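Local coordinates for protein exopolygalacturonate lyase (Vibrio vulnificus, PDB 5A29) that probably cleaves pectic polysaccharides by beta-elimination, as a manganese-binding lyase of polysaccharide lyase family 2, at residues A243-D248 with L344-Q349; A354-V359 with Y424-D429; V69-P74 with A79-F84; D75-T80 with E142-Q147. One frame throughout, in Å; residues are numbered along the deposited sequence.

Interaction 1: residues A243-D248 with L344-Q349; sequences AAYQLD and LHLAEQ. With EDO (1,2-ethanediol), chain M.
Gln246 and Gln349 meet amide to amide, their planes only 17° apart, so each carboxamide can offer its N-H to the other's carbonyl. The two bonds are unequal. Gln246 NE2 donates to Gln349 OE1 over 3.0 Å, lying in the carbonyl plane on a lone pair, whereas the return bond from Gln349 NE2 to Gln246 OE1 is weak at 3.4 Å. The chains reach this meeting differently: Gln349 is fully extended, while Gln246 bends at chi2 (-45°) and brings its amide round to the neighbouring helix. Water adds further links. One molecule donates to both Tyr245 O and Gln349 OE1; Gln349 OE1 thus accepts two bonds, from Gln246 NE2 and this water. Another water lies between His345 NE2 and Gln246 OE1, its bond to the amide being weak.

Beside the amides, Leu346 points at helix 234-250 and divides its methyls. Leu346 CD2 lies 3.4 Å from Gln246 NE2, and Leu346 CD1 reaches Tyr245 CD2 at 3.8 Å, approaching the ring obliquely while the two side chains cross at about a right angle. Helix 259-272 packs against Tyr245 from outside the pair. With segment axes 11.4 Å apart and inclined by 18°, this is the near-parallel packing of two helices in the helical part of the lyase, joined by one good and one weak glutamine-glutamine hydrogen bond alongside an apolar contact.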
loop_
_atom_site.group_PDB
_atom_site.type_symbol
_atom_site.label_atom_id
_atom_site.label_comp_id
_atom_site.label_asym_id
_atom_site.label_seq_id
_atom_site.Cartn_x
_atom_site.Cartn_y
_atom_site.Cartn_z
ATOM N N ALA A 243 -10.502 6.918 -0.498
ATOM C CA ALA A 243 -11.144 7.729 0.548
ATOM C C ALA A 243 -12.495 8.260 0.086
ATOM O O ALA A 243 -13.472 8.169 0.819
ATOM C CB ALA A 243 -10.251 8.842 1.014
ATOM N N ALA A 244 -12.573 8.700 -1.162
ATOM C CA ALA A 244 -13.823 9.331 -1.689
ATOM C C ALA A 244 -14.874 8.246 -1.766
ATOM O O ALA A 244 -16.010 8.439 -1.338
ATOM C CB ALA A 244 -13.569 9.871 -3.074
ATOM N N TYR A 245 -14.476 7.043 -2.191
ATOM C CA TYR A 245 -15.471 5.988 -2.286
ATOM C C TYR A 245 -15.911 5.455 -0.913
ATOM O O TYR A 245 -17.056 5.016 -0.743
ATOM C CB TYR A 245 -14.953 4.874 -3.139
ATOM C CG TYR A 245 -15.249 5.003 -4.605
ATOM C CD1 TYR A 245 -16.538 4.767 -5.093
ATOM C CD2 TYR A 245 -14.224 5.335 -5.524
ATOM C CE1 TYR A 245 -16.830 4.823 -6.456
ATOM C CE2 TYR A 245 -14.508 5.383 -6.910
ATOM C CZ TYR A 245 -15.803 5.113 -7.361
ATOM O OH TYR A 245 -16.106 5.112 -8.722
ATOM N N GLN A 246 -15.007 5.490 0.065
ATOM C CA GLN A 246 -15.399 5.070 1.441
ATOM C C GLN A 246 -16.304 6.158 2.089
ATOM O O GLN A 246 -17.252 5.847 2.820
ATOM C CB GLN A 246 -14.159 4.849 2.341
ATOM C CG GLN A 246 -13.345 3.642 1.921
ATOM C CD GLN A 246 -14.231 2.438 1.636
ATOM O OE1 GLN A 246 -14.812 1.882 2.564
ATOM N NE2 GLN A 246 -14.417 2.090 0.360
ATOM N N LEU A 247 -16.084 7.397 1.766
ATOM C CA LEU A 247 -17.046 8.424 2.247
ATOM C C LEU A 247 -18.459 8.132 1.702
ATOM O O LEU A 247 -19.462 8.108 2.481
ATOM C CB LEU A 247 -16.536 9.854 1.945
ATOM C CG LEU A 247 -17.535 11.015 2.210
ATOM C CD1 LEU A 247 -17.876 11.159 3.689
ATOM C CD2 LEU A 247 -16.967 12.354 1.702
ATOM N N ASP A 248 -18.551 7.868 0.402
ATOM C CA ASP A 248 -19.848 7.560 -0.188
ATOM C C ASP A 248 -20.443 6.337 0.468
ATOM O O ASP A 248 -21.658 6.236 0.622
ATOM C CB ASP A 248 -19.719 7.234 -1.694
ATOM C CG ASP A 248 -21.050 6.781 -2.319
ATOM O OD1 ASP A 248 -21.880 7.653 -2.589
ATOM O OD2 ASP A 248 -21.275 5.587 -2.600
ATOM N N LEU A 344 -10.312 -3.785 -6.896
ATOM C CA LEU A 344 -11.076 -5.015 -6.673
ATOM C C LEU A 344 -11.913 -4.964 -5.417
ATOM O O LEU A 344 -13.011 -5.548 -5.385
ATOM C CB LEU A 344 -10.152 -6.276 -6.623
ATOM C CG LEU A 344 -9.530 -6.561 -8.061
ATOM C CD1 LEU A 344 -8.313 -7.515 -7.950
ATOM C CD2 LEU A 344 -10.548 -7.136 -9.051
ATOM N N HIS A 345 -11.374 -4.395 -4.351
ATOM C CA HIS A 345 -12.136 -4.265 -3.111
ATOM C C HIS A 345 -13.395 -3.368 -3.331
ATOM O O HIS A 345 -14.496 -3.687 -2.881
ATOM C CB HIS A 345 -11.210 -3.648 -2.025
ATOM C CG HIS A 345 -11.938 -3.231 -0.801
ATOM N ND1 HIS A 345 -12.629 -4.122 -0.020
ATOM C CD2 HIS A 345 -12.144 -2.004 -0.251
ATOM C CE1 HIS A 345 -13.180 -3.476 1.000
ATOM N NE2 HIS A 345 -12.880 -2.190 0.893
ATOM N N LEU A 346 -13.230 -2.274 -4.046
ATOM C CA LEU A 346 -14.353 -1.365 -4.360
ATOM C C LEU A 346 -15.348 -2.017 -5.322
ATOM O O LEU A 346 -16.585 -1.877 -5.153
ATOM C CB LEU A 346 -13.799 -0.081 -5.011
ATOM C CG LEU A 346 -12.960 0.823 -4.136
ATOM C CD1 LEU A 346 -12.450 2.024 -4.940
ATOM C CD2 LEU A 346 -13.646 1.284 -2.836
ATOM N N ALA A 347 -14.859 -2.799 -6.279
ATOM C CA ALA A 347 -15.786 -3.465 -7.180
ATOM C C ALA A 347 -16.719 -4.389 -6.388
ATOM O O ALA A 347 -17.921 -4.508 -6.719
ATOM C CB ALA A 347 -15.071 -4.297 -8.232
ATOM N N GLU A 348 -16.122 -5.167 -5.477
ATOM C CA GLU A 348 -16.837 -6.125 -4.671
ATOM C C GLU A 348 -17.754 -5.424 -3.664
ATOM O O GLU A 348 -18.894 -5.824 -3.520
ATOM C CB GLU A 348 -15.885 -7.026 -3.872
ATOM C CG GLU A 348 -16.655 -8.189 -3.293
ATOM C CD GLU A 348 -15.794 -9.216 -2.562
ATOM O OE1 GLU A 348 -14.577 -8.982 -2.365
ATOM O OE2 GLU A 348 -16.363 -10.279 -2.194
ATOM N N GLN A 349 -17.257 -4.389 -2.997
ATOM C CA GLN A 349 -18.025 -3.689 -1.988
ATOM C C GLN A 349 -19.304 -3.082 -2.630
ATOM O O GLN A 349 -20.403 -3.172 -2.077
ATOM C CB GLN A 349 -17.171 -2.610 -1.397
ATOM C CG GLN A 349 -17.833 -1.838 -0.271
ATOM C CD GLN A 349 -16.943 -0.733 0.249
ATOM O OE1 GLN A 349 -16.506 0.151 -0.513
ATOM N NE2 GLN A 349 -16.639 -0.776 1.525
HETATM C C1 EDO M . -11.410 -8.373 -1.348
HETATM O O1 EDO M . -11.769 -7.664 -0.152
HETATM C C2 EDO M . -11.659 -7.406 -2.537
HETATM O O2 EDO M . -12.031 -8.005 -3.825
HETATM O O HOH W 1 -17.416 2.367 -1.854
HETATM O O HOH W 2 -12.836 -0.512 3.159
#

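Interaction 2: residues A354-V359 with Y424-D429; sequences AIREQV and YRLQAD. With EDO (1,2-ethanediol), chain L.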
loop_
_atom_site.group_PDB
_atom_site.type_symbol
_atom_site.label_atom_id
_atom_site.label_comp_id
_atom_site.label_asym_id
_atom_site.label_seq_id
_atom_site.Cartn_x
_atom_site.Cartn_y
_atom_site.Cartn_z
ATOM N N ALA A 354 -18.384 -2.602 -13.835
ATOM C CA ALA A 354 -17.551 -1.776 -14.686
ATOM C C ALA A 354 -16.182 -1.582 -14.007
ATOM O O ALA A 354 -15.183 -1.769 -14.671
ATOM C CB ALA A 354 -18.183 -0.427 -14.965
ATOM N N ILE A 355 -16.146 -1.307 -12.701
ATOM C CA ILE A 355 -14.816 -1.259 -11.977
ATOM C C ILE A 355 -14.109 -2.599 -12.174
ATOM O O ILE A 355 -12.917 -2.669 -12.587
ATOM C CB ILE A 355 -14.978 -0.925 -10.508
ATOM C CG1 ILE A 355 -15.560 0.500 -10.375
ATOM C CG2 ILE A 355 -13.624 -1.033 -9.792
ATOM C CD1 ILE A 355 -15.966 0.884 -8.965
ATOM N N ARG A 356 -14.851 -3.688 -11.921
ATOM C CA ARG A 356 -14.287 -5.009 -12.064
ATOM C C ARG A 356 -13.720 -5.345 -13.456
ATOM O O ARG A 356 -12.567 -5.814 -13.583
ATOM C CB ARG A 356 -15.341 -6.068 -11.742
ATOM C CG ARG A 356 -14.665 -7.330 -11.323
ATOM C CD ARG A 356 -15.203 -8.459 -12.130
ATOM N NE ARG A 356 -16.648 -8.462 -12.092
ATOM C CZ ARG A 356 -17.440 -8.524 -13.157
ATOM N NH1 ARG A 356 -16.930 -8.692 -14.350
ATOM N NH2 ARG A 356 -18.758 -8.476 -13.010
ATOM N N GLU A 357 -14.519 -5.196 -14.512
ATOM C CA GLU A 357 -13.985 -5.505 -15.856
ATOM C C GLU A 357 -12.758 -4.651 -16.166
ATOM O O GLU A 357 -11.842 -5.134 -16.776
ATOM C CB GLU A 357 -15.057 -5.276 -16.940
ATOM C CG GLU A 357 -16.027 -6.437 -16.932
ATOM C CD GLU A 357 -17.325 -6.160 -17.643
ATOM O OE1 GLU A 357 -17.785 -4.987 -17.635
ATOM O OE2 GLU A 357 -17.888 -7.140 -18.183
ATOM N N GLN A 358 -12.753 -3.393 -15.764
ATOM C CA GLN A 358 -11.572 -2.587 -16.070
ATOM C C GLN A 358 -10.303 -3.032 -15.344
ATOM O O GLN A 358 -9.226 -3.048 -15.941
ATOM C CB GLN A 358 -11.870 -1.155 -15.821
ATOM C CG GLN A 358 -12.945 -0.763 -16.830
ATOM C CD GLN A 358 -13.112 0.717 -16.886
ATOM O OE1 GLN A 358 -13.611 1.326 -15.945
ATOM N NE2 GLN A 358 -12.610 1.318 -17.955
ATOM N N VAL A 359 -10.455 -3.498 -14.105
ATOM C CA VAL A 359 -9.292 -4.068 -13.395
ATOM C C VAL A 359 -8.818 -5.303 -14.077
ATOM O O VAL A 359 -7.613 -5.465 -14.236
ATOM C CB VAL A 359 -9.550 -4.554 -11.935
ATOM C CG1 VAL A 359 -8.169 -4.865 -11.301
ATOM C CG2 VAL A 359 -10.222 -3.521 -11.136
ATOM N N TYR A 424 -10.183 -13.275 -10.182
ATOM C CA TYR A 424 -10.817 -14.555 -10.590
ATOM C C TYR A 424 -12.069 -14.842 -9.759
ATOM O O TYR A 424 -13.126 -15.279 -10.301
ATOM C CB TYR A 424 -9.840 -15.744 -10.515
ATOM C CG TYR A 424 -10.470 -16.978 -11.100
ATOM C CD1 TYR A 424 -11.291 -17.835 -10.294
ATOM C CD2 TYR A 424 -10.338 -17.282 -12.459
ATOM C CE1 TYR A 424 -11.905 -18.969 -10.867
ATOM C CE2 TYR A 424 -10.984 -18.395 -13.043
ATOM C CZ TYR A 424 -11.766 -19.222 -12.232
ATOM O OH TYR A 424 -12.389 -20.306 -12.772
ATOM N N ARG A 425 -11.964 -14.637 -8.450
ATOM C CA ARG A 425 -13.124 -14.895 -7.585
ATOM C C ARG A 425 -14.315 -13.971 -7.969
ATOM O O ARG A 425 -15.476 -14.364 -7.821
ATOM C CB ARG A 425 -12.772 -14.660 -6.108
ATOM C CG ARG A 425 -13.951 -14.972 -5.171
ATOM C CD ARG A 425 -13.617 -14.970 -3.678
ATOM N NE ARG A 425 -12.912 -13.764 -3.292
ATOM C CZ ARG A 425 -13.527 -12.622 -2.943
ATOM N NH1 ARG A 425 -14.864 -12.559 -2.979
ATOM N NH2 ARG A 425 -12.824 -11.531 -2.592
ATOM N N LEU A 426 -14.047 -12.777 -8.486
ATOM C CA LEU A 426 -15.128 -11.909 -8.981
ATOM C C LEU A 426 -15.601 -12.215 -10.409
ATOM O O LEU A 426 -16.768 -11.909 -10.745
ATOM C CB LEU A 426 -14.738 -10.425 -8.865
ATOM C CG LEU A 426 -14.351 -9.889 -7.482
ATOM C CD1 LEU A 426 -14.079 -8.389 -7.656
ATOM C CD2 LEU A 426 -15.464 -10.167 -6.443
ATOM N N GLN A 427 -14.689 -12.624 -11.285
ATOM C CA GLN A 427 -14.971 -12.820 -12.720
ATOM C C GLN A 427 -14.102 -13.990 -13.124
ATOM O O GLN A 427 -12.929 -13.797 -13.328
ATOM C CB GLN A 427 -14.573 -11.551 -13.508
ATOM C CG GLN A 427 -14.765 -11.591 -15.032
ATOM C CD GLN A 427 -14.425 -10.242 -15.708
ATOM O OE1 GLN A 427 -14.654 -9.165 -15.157
ATOM N NE2 GLN A 427 -13.867 -10.310 -16.906
ATOM N N ALA A 428 -14.683 -15.187 -13.287
ATOM C CA ALA A 428 -13.930 -16.423 -13.575
ATOM C C ALA A 428 -13.229 -16.552 -14.963
ATOM O O ALA A 428 -13.495 -17.464 -15.765
ATOM C CB ALA A 428 -14.847 -17.628 -13.341
ATOM N N ASP A 429 -12.229 -15.764 -15.215
ATOM C CA ASP A 429 -11.596 -15.803 -16.534
ATOM C C ASP A 429 -10.537 -16.874 -16.591
ATOM O O ASP A 429 -9.681 -16.948 -15.716
ATOM C CB ASP A 429 -11.023 -14.403 -16.777
ATOM C CG ASP A 429 -10.357 -14.297 -18.107
ATOM O OD1 ASP A 429 -9.414 -15.057 -18.356
ATOM O OD2 ASP A 429 -10.780 -13.472 -18.891
HETATM C C1 EDO L . -18.302 -6.986 -8.645
HETATM O O1 EDO L . -18.020 -8.379 -8.706
HETATM C C2 EDO L . -19.657 -6.813 -9.277
HETATM O O2 EDO L . -19.570 -7.340 -10.599
HETATM O O HOH W 3 -12.769 -7.787 -18.418
#
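Arg356 supplies the direct hydrogen bond of this contact, from NH1 to Gln427 OE1. The separation of 2.5 Å is very short and its exact value is doubtful, but the N-H...O angle of 156° and the position of OE1 at the guanidinium edge support the pairing. The two flat groups stand almost perpendicular, 88° apart. A chi1 of 178° and a straight chain beyond CG carry the Gln427 amide across to Arg356, which turns at chi2 and chi3 to bring its guanidinium round. At another part of that edge, Arg356 NH2 donates to O2 of a 1,2-ethanediol, probably from the crystallisation liquor, at 2.8 Å. Leu426 O lies over one face of the guanidinium.

A water forms the second polar link: it accepts from Gln427 NE2 at 3.1 Å and donates to Glu357 O. Both ends of the glutamine amide are thereby engaged with helix 353-370. Next to the contact, Arg425 forms salt bridges to Glu348 and Glu475.

Apolar contacts accompany these bonds. The Arg356 and Leu426 side chains slide past one another in opposite directions, bringing Arg356 CD to 3.8 Å from Leu426 CB and Arg356 CG to 3.9 Å from Leu426 CD1.

Gln427 is the first residue to leave helical backbone angles after helix 417-426, Ala428 centres an inverse gamma turn, and Asp429 N-caps helix 430-442. The contact thus ties the tight turn between these two helices to the flank of helix 353-370.

Interaction 3: residues V69-P74 with A79-F84; sequences VEWIYP and ATISNF
Trp71 and Ala79 form an antiparallel hydrogen-bonded pair: Trp71 N donates to Ala79 O and Ala79 N to Trp71 O, each over 2.8 Å. Beyond the non-hydrogen-bonded pair Glu70-Thr80, Ile81 N donates to Val69 O at 3.2 Å. CA-H...O contacts supplement this ladder, from Thr80 CA to Val69 O and from Glu70 CA to Ala79 O. The segment axes make an angle of 128°, consistent with a twisted hairpin, though measured over short strands.

Water extends the polar network at the open end, where one molecule donates to Val69 O and to Ile81 O. A second water links Glu70 OE2 to Thr80 OG1 through weak bonds.

Apolar contacts gather round Trp71, Ala79 and Ile81. A chi1 of -60° sets Ile81 CG1 beside its own backbone N, and from there Ile81 CD1 reaches Trp71 N at 3.5 Å. The same methyl, Ile81 CD1, comes 4.1 Å from Trp71 CB, near the plane of the indole, and 4.4 Å from Val69 CG2. Tyr73 presents its ring edge to the Ala79 methyl, with Tyr73 CE2 at 4.1 Å from Ala79 CB, while Trp71 CD1 sits over the centre of one Tyr73 face. The indole NE1 bonds to Glu552 O.

The chemistry implies a division of labour: backbone bonds fix the strand register, the face of Trp71 and Ala79 makes mainly apolar contacts between these segments, and that of Glu70 and Thr80 is polar, with Thr80 OG1 bonded to Asp139 OD2 and only weakly water-linked to Glu70.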
loop_
_atom_site.group_PDB
_atom_site.type_symbol
_atom_site.label_atom_id
_atom_site.label_comp_id
_atom_site.label_asym_id
_atom_site.label_seq_id
_atom_site.Cartn_x
_atom_site.Cartn_y
_atom_site.Cartn_z
ATOM N N VAL A 69 10.477 2.584 20.078
ATOM C CA VAL A 69 11.585 3.063 19.263
ATOM C C VAL A 69 11.549 4.598 19.202
ATOM O O VAL A 69 10.535 5.216 19.552
ATOM C CB VAL A 69 11.586 2.465 17.857
ATOM C CG1 VAL A 69 11.859 0.957 17.880
ATOM C CG2 VAL A 69 10.262 2.830 17.143
ATOM N N GLU A 70 12.685 5.192 18.804
ATOM C CA GLU A 70 12.865 6.637 18.861
ATOM C C GLU A 70 13.326 7.222 17.533
ATOM O O GLU A 70 14.192 6.678 16.883
ATOM C CB GLU A 70 13.973 6.959 19.916
ATOM C CG GLU A 70 13.509 6.676 21.319
ATOM C CD GLU A 70 14.611 6.911 22.358
ATOM O OE1 GLU A 70 15.812 6.943 22.006
ATOM O OE2 GLU A 70 14.250 7.082 23.521
ATOM N N TRP A 71 12.773 8.376 17.168
ATOM C CA TRP A 71 13.430 9.188 16.109
ATOM C C TRP A 71 14.599 9.922 16.769
ATOM O O TRP A 71 14.409 10.477 17.862
ATOM C CB TRP A 71 12.444 10.254 15.553
ATOM C CG TRP A 71 12.979 10.878 14.280
ATOM C CD1 TRP A 71 13.680 12.033 14.174
ATOM C CD2 TRP A 71 12.888 10.325 12.944
ATOM N NE1 TRP A 71 14.061 12.240 12.846
ATOM C CE2 TRP A 71 13.567 11.218 12.074
ATOM C CE3 TRP A 71 12.286 9.163 12.403
ATOM C CZ2 TRP A 71 13.664 11.006 10.705
ATOM C CZ3 TRP A 71 12.374 8.947 11.015
ATOM C CH2 TRP A 71 13.041 9.875 10.181
ATOM N N ILE A 72 15.764 9.917 16.118
ATOM C CA ILE A 72 16.910 10.687 16.579
ATOM C C ILE A 72 17.123 11.881 15.647
ATOM O O ILE A 72 17.444 11.700 14.468
ATOM C CB ILE A 72 18.177 9.833 16.577
ATOM C CG1 ILE A 72 17.982 8.669 17.567
ATOM C CG2 ILE A 72 19.400 10.688 17.000
ATOM C CD1 ILE A 72 19.065 7.617 17.420
ATOM N N TYR A 73 16.959 13.087 16.178
ATOM C CA TYR A 73 17.226 14.304 15.389
ATOM C C TYR A 73 18.705 14.648 15.167
ATOM O O TYR A 73 19.560 14.144 15.877
ATOM C CB TYR A 73 16.531 15.492 16.026
ATOM C CG TYR A 73 15.056 15.383 15.890
ATOM C CD1 TYR A 73 14.408 15.906 14.765
ATOM C CD2 TYR A 73 14.286 14.805 16.890
ATOM C CE1 TYR A 73 13.032 15.880 14.662
ATOM C CE2 TYR A 73 12.898 14.742 16.779
ATOM C CZ TYR A 73 12.297 15.257 15.634
ATOM O OH TYR A 73 10.943 15.231 15.499
ATOM N N PRO A 74 19.010 15.500 14.158
ATOM C CA PRO A 74 20.432 15.792 13.969
ATOM C C PRO A 74 21.130 16.376 15.245
ATOM O O PRO A 74 22.316 16.136 15.426
ATOM C CB PRO A 74 20.437 16.773 12.768
ATOM C CG PRO A 74 19.192 16.402 11.985
ATOM C CD PRO A 74 18.173 16.073 13.075
ATOM N N ALA A 79 12.956 11.452 20.101
ATOM C CA ALA A 79 11.529 11.487 20.378
ATOM C C ALA A 79 10.941 10.096 20.109
ATOM O O ALA A 79 11.114 9.531 19.034
ATOM C CB ALA A 79 10.810 12.558 19.561
ATOM N N THR A 80 10.255 9.577 21.107
ATOM C CA THR A 80 9.603 8.286 20.974
ATOM C C THR A 80 8.430 8.424 20.002
ATOM O O THR A 80 7.568 9.280 20.204
ATOM C CB THR A 80 9.077 7.831 22.357
ATOM O OG1 THR A 80 10.220 7.719 23.227
ATOM C CG2 THR A 80 8.464 6.443 22.232
ATOM N N ILE A 81 8.350 7.514 19.025
ATOM C CA ILE A 81 7.401 7.698 17.871
ATOM C C ILE A 81 6.046 7.095 18.162
ATOM O O ILE A 81 5.951 5.900 18.488
ATOM C CB ILE A 81 7.972 7.035 16.593
ATOM C CG1 ILE A 81 9.304 7.677 16.259
ATOM C CG2 ILE A 81 6.945 7.167 15.421
ATOM C CD1 ILE A 81 10.216 6.850 15.398
ATOM N N SER A 82 4.988 7.899 18.087
ATOM C CA SER A 82 3.632 7.372 17.897
ATOM C C SER A 82 2.996 7.960 16.584
ATOM O O SER A 82 2.545 9.114 16.556
ATOM C CB SER A 82 2.784 7.755 19.089
ATOM O OG SER A 82 1.459 7.255 19.002
ATOM N N ASN A 83 2.889 7.139 15.540
ATOM C CA ASN A 83 2.365 7.615 14.231
ATOM C C ASN A 83 1.199 6.719 13.880
ATOM O O ASN A 83 1.398 5.597 13.458
ATOM C CB ASN A 83 3.496 7.528 13.197
ATOM C CG ASN A 83 3.136 8.243 11.885
ATOM O OD1 ASN A 83 1.975 8.316 11.526
ATOM N ND2 ASN A 83 4.115 8.732 11.188
ATOM N N PHE A 84 -0.021 7.218 14.074
ATOM C CA PHE A 84 -1.238 6.478 13.912
ATOM C C PHE A 84 -1.396 5.969 12.476
ATOM O O PHE A 84 -2.035 4.913 12.303
ATOM C CB PHE A 84 -2.443 7.352 14.332
ATOM C CG PHE A 84 -3.753 6.623 14.488
ATOM C CD1 PHE A 84 -3.879 5.502 15.335
ATOM C CD2 PHE A 84 -4.888 7.074 13.825
ATOM C CE1 PHE A 84 -5.090 4.871 15.542
ATOM C CE2 PHE A 84 -6.104 6.441 13.984
ATOM C CZ PHE A 84 -6.231 5.331 14.879
HETATM O O HOH W 4 7.724 4.089 19.120
HETATM O O HOH W 5 13.165 9.406 23.372
#

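Interaction 4: residues D75-T80 with E142-Q147; sequences DGRTAT and ELEGPQ
A bend at chi3 (75°) turns the otherwise extended Arg77 chain toward Glu144, whose own bend at chi2 swings its carboxylate round to meet the guanidinium. The result is an end-on, two-nitrogen salt bridge linking the turn of the 70-72/78-82 hairpin to strand 143-144, at the far edge of a four-stranded antiparallel sheet. Arg77 NH2 donates to Glu144 OE1 over 2.7 Å, and Arg77 NH1 donates to Glu144 OE2 over 3.2 Å with a straighter N-H...O angle of 169°. OE1 uses its syn lone pair, and OE2 is also met on its syn side. The flat groups are 32° apart, so the bidentate pairing is twisted rather than coplanar.

Glu144 has further partners: Asn137 on the intervening strand 135-137 donates to OE2, and Tyr73 OH forms a weak hydrogen bond with OE1. These contacts would help to hold the carboxylate in position and probably stabilise its negative charge.

On the turn side, an Asx turn runs from Asp75 to Arg77: Arg77 N donates to Asp75 OD1 over 3.2 Å, approaching from above the carboxylate plane. Gly76 lies within that turn with a positive phi. Next to the salt bridge, the methyl of Ala79 packs against the glutamate carboxylate, with Ala79 CB 3.6 Å from Glu144 CD.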
loop_
_atom_site.group_PDB
_atom_site.type_symbol
_atom_site.label_atom_id
_atom_site.label_comp_id
_atom_site.label_asym_id
_atom_site.label_seq_id
_atom_site.Cartn_x
_atom_site.Cartn_y
_atom_site.Cartn_z
ATOM N N ASP A 75 20.410 17.109 16.092
ATOM C CA ASP A 75 21.029 17.742 17.270
ATOM C C ASP A 75 21.141 16.724 18.413
ATOM O O ASP A 75 21.670 17.028 19.477
ATOM C CB ASP A 75 20.235 18.972 17.739
ATOM C CG ASP A 75 18.851 18.610 18.264
ATOM O OD1 ASP A 75 18.322 17.552 17.885
ATOM O OD2 ASP A 75 18.270 19.384 19.048
ATOM N N GLY A 76 20.602 15.536 18.197
ATOM C CA GLY A 76 20.809 14.412 19.082
ATOM C C GLY A 76 19.626 14.220 20.000
ATOM O O GLY A 76 19.554 13.222 20.711
ATOM N N ARG A 77 18.688 15.160 19.982
ATOM C CA ARG A 77 17.422 14.974 20.684
ATOM C C ARG A 77 16.694 13.720 20.140
ATOM O O ARG A 77 16.814 13.381 18.947
ATOM C CB ARG A 77 16.513 16.175 20.502
ATOM C CG ARG A 77 15.253 16.130 21.343
ATOM C CD ARG A 77 14.380 17.374 21.265
ATOM N NE ARG A 77 13.614 17.518 20.022
ATOM C CZ ARG A 77 12.376 17.044 19.794
ATOM N NH1 ARG A 77 11.714 16.323 20.683
ATOM N NH2 ARG A 77 11.799 17.275 18.633
ATOM N N THR A 78 16.029 13.001 21.035
ATOM C CA THR A 78 15.290 11.774 20.649
ATOM C C THR A 78 13.824 11.969 20.980
ATOM O O THR A 78 13.478 12.675 21.949
ATOM C CB THR A 78 15.788 10.500 21.336
ATOM O OG1 THR A 78 15.651 10.650 22.745
ATOM C CG2 THR A 78 17.234 10.184 20.958
ATOM N N ALA A 79 12.956 11.452 20.101
ATOM C CA ALA A 79 11.529 11.487 20.378
ATOM C C ALA A 79 10.941 10.096 20.109
ATOM O O ALA A 79 11.114 9.531 19.034
ATOM C CB ALA A 79 10.810 12.558 19.561
ATOM N N THR A 80 10.255 9.577 21.107
ATOM C CA THR A 80 9.603 8.286 20.974
ATOM C C THR A 80 8.430 8.424 20.002
ATOM O O THR A 80 7.568 9.280 20.204
ATOM C CB THR A 80 9.077 7.831 22.357
ATOM O OG1 THR A 80 10.220 7.719 23.227
ATOM C CG2 THR A 80 8.464 6.443 22.232
ATOM N N GLU A 142 3.688 16.097 22.476
ATOM C CA GLU A 142 3.954 17.193 21.543
ATOM C C GLU A 142 3.930 16.622 20.114
ATOM O O GLU A 142 4.287 15.442 19.913
ATOM C CB GLU A 142 5.339 17.745 21.838
ATOM C CG GLU A 142 5.406 18.488 23.179
ATOM C CD GLU A 142 6.832 18.619 23.689
ATOM O OE1 GLU A 142 7.658 17.673 23.504
ATOM O OE2 GLU A 142 7.128 19.677 24.285
ATOM N N LEU A 143 3.576 17.455 19.123
ATOM C CA LEU A 143 3.770 17.089 17.707
ATOM C C LEU A 143 5.212 17.069 17.324
ATOM O O LEU A 143 5.998 17.907 17.816
ATOM C CB LEU A 143 3.025 18.051 16.780
ATOM C CG LEU A 143 1.575 18.155 17.196
ATOM C CD1 LEU A 143 0.899 19.114 16.228
ATOM C CD2 LEU A 143 0.860 16.793 17.270
ATOM N N GLU A 144 5.580 16.131 16.447
ATOM C CA GLU A 144 6.936 16.071 15.953
ATOM C C GLU A 144 6.953 16.224 14.449
ATOM O O GLU A 144 6.037 15.749 13.781
ATOM C CB GLU A 144 7.598 14.718 16.343
ATOM C CG GLU A 144 7.707 14.527 17.876
ATOM C CD GLU A 144 8.822 15.382 18.484
ATOM O OE1 GLU A 144 9.767 15.802 17.743
ATOM O OE2 GLU A 144 8.783 15.565 19.718
ATOM N N GLY A 145 8.023 16.831 13.931
ATOM C CA GLY A 145 8.221 17.054 12.485
ATOM C C GLY A 145 9.601 16.519 12.173
ATOM O O GLY A 145 10.594 17.217 12.375
ATOM N N PRO A 146 9.696 15.259 11.713
ATOM C CA PRO A 146 10.998 14.611 11.464
ATOM C C PRO A 146 11.819 15.344 10.410
ATOM O O PRO A 146 13.068 15.219 10.358
ATOM C CB PRO A 146 10.609 13.215 10.921
ATOM C CG PRO A 146 9.154 13.342 10.531
ATOM C CD PRO A 146 8.552 14.360 11.462
ATOM N N GLN A 147 11.107 16.080 9.555
ATOM C CA GLN A 147 11.728 16.835 8.479
ATOM C C GLN A 147 11.610 18.339 8.783
ATOM O O GLN A 147 10.502 18.911 8.681
ATOM C CB GLN A 147 11.051 16.562 7.111
ATOM C CG GLN A 147 11.848 17.133 5.960
ATOM C CD GLN A 147 11.490 16.439 4.682
ATOM O OE1 GLN A 147 10.379 16.638 4.150
ATOM N NE2 GLN A 147 12.397 15.573 4.198
#

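In the fold
From the N terminus, interaction 3 comes first, closing the short hairpin between residues 69-74 and 79-84. Interaction 4 begins in that hairpin's turn, shares Ala79 and Thr80 with it, and closes a longer loop to residues 142-147; the two therefore overlap rather than nest. Together they tie both outer strands of the four-stranded sheet to its interior. Interaction 1 then closes the excursion from helix 234-250 to helix 331-349, and interaction 2 follows in series, joining helix 353-370 to the end of helix 417-426. These helical contacts touch where Ala347 packs on Ile355 and Arg356. Interactions 2 and 3 have centres about 42 Å apart, on opposite sides of the chain's centre.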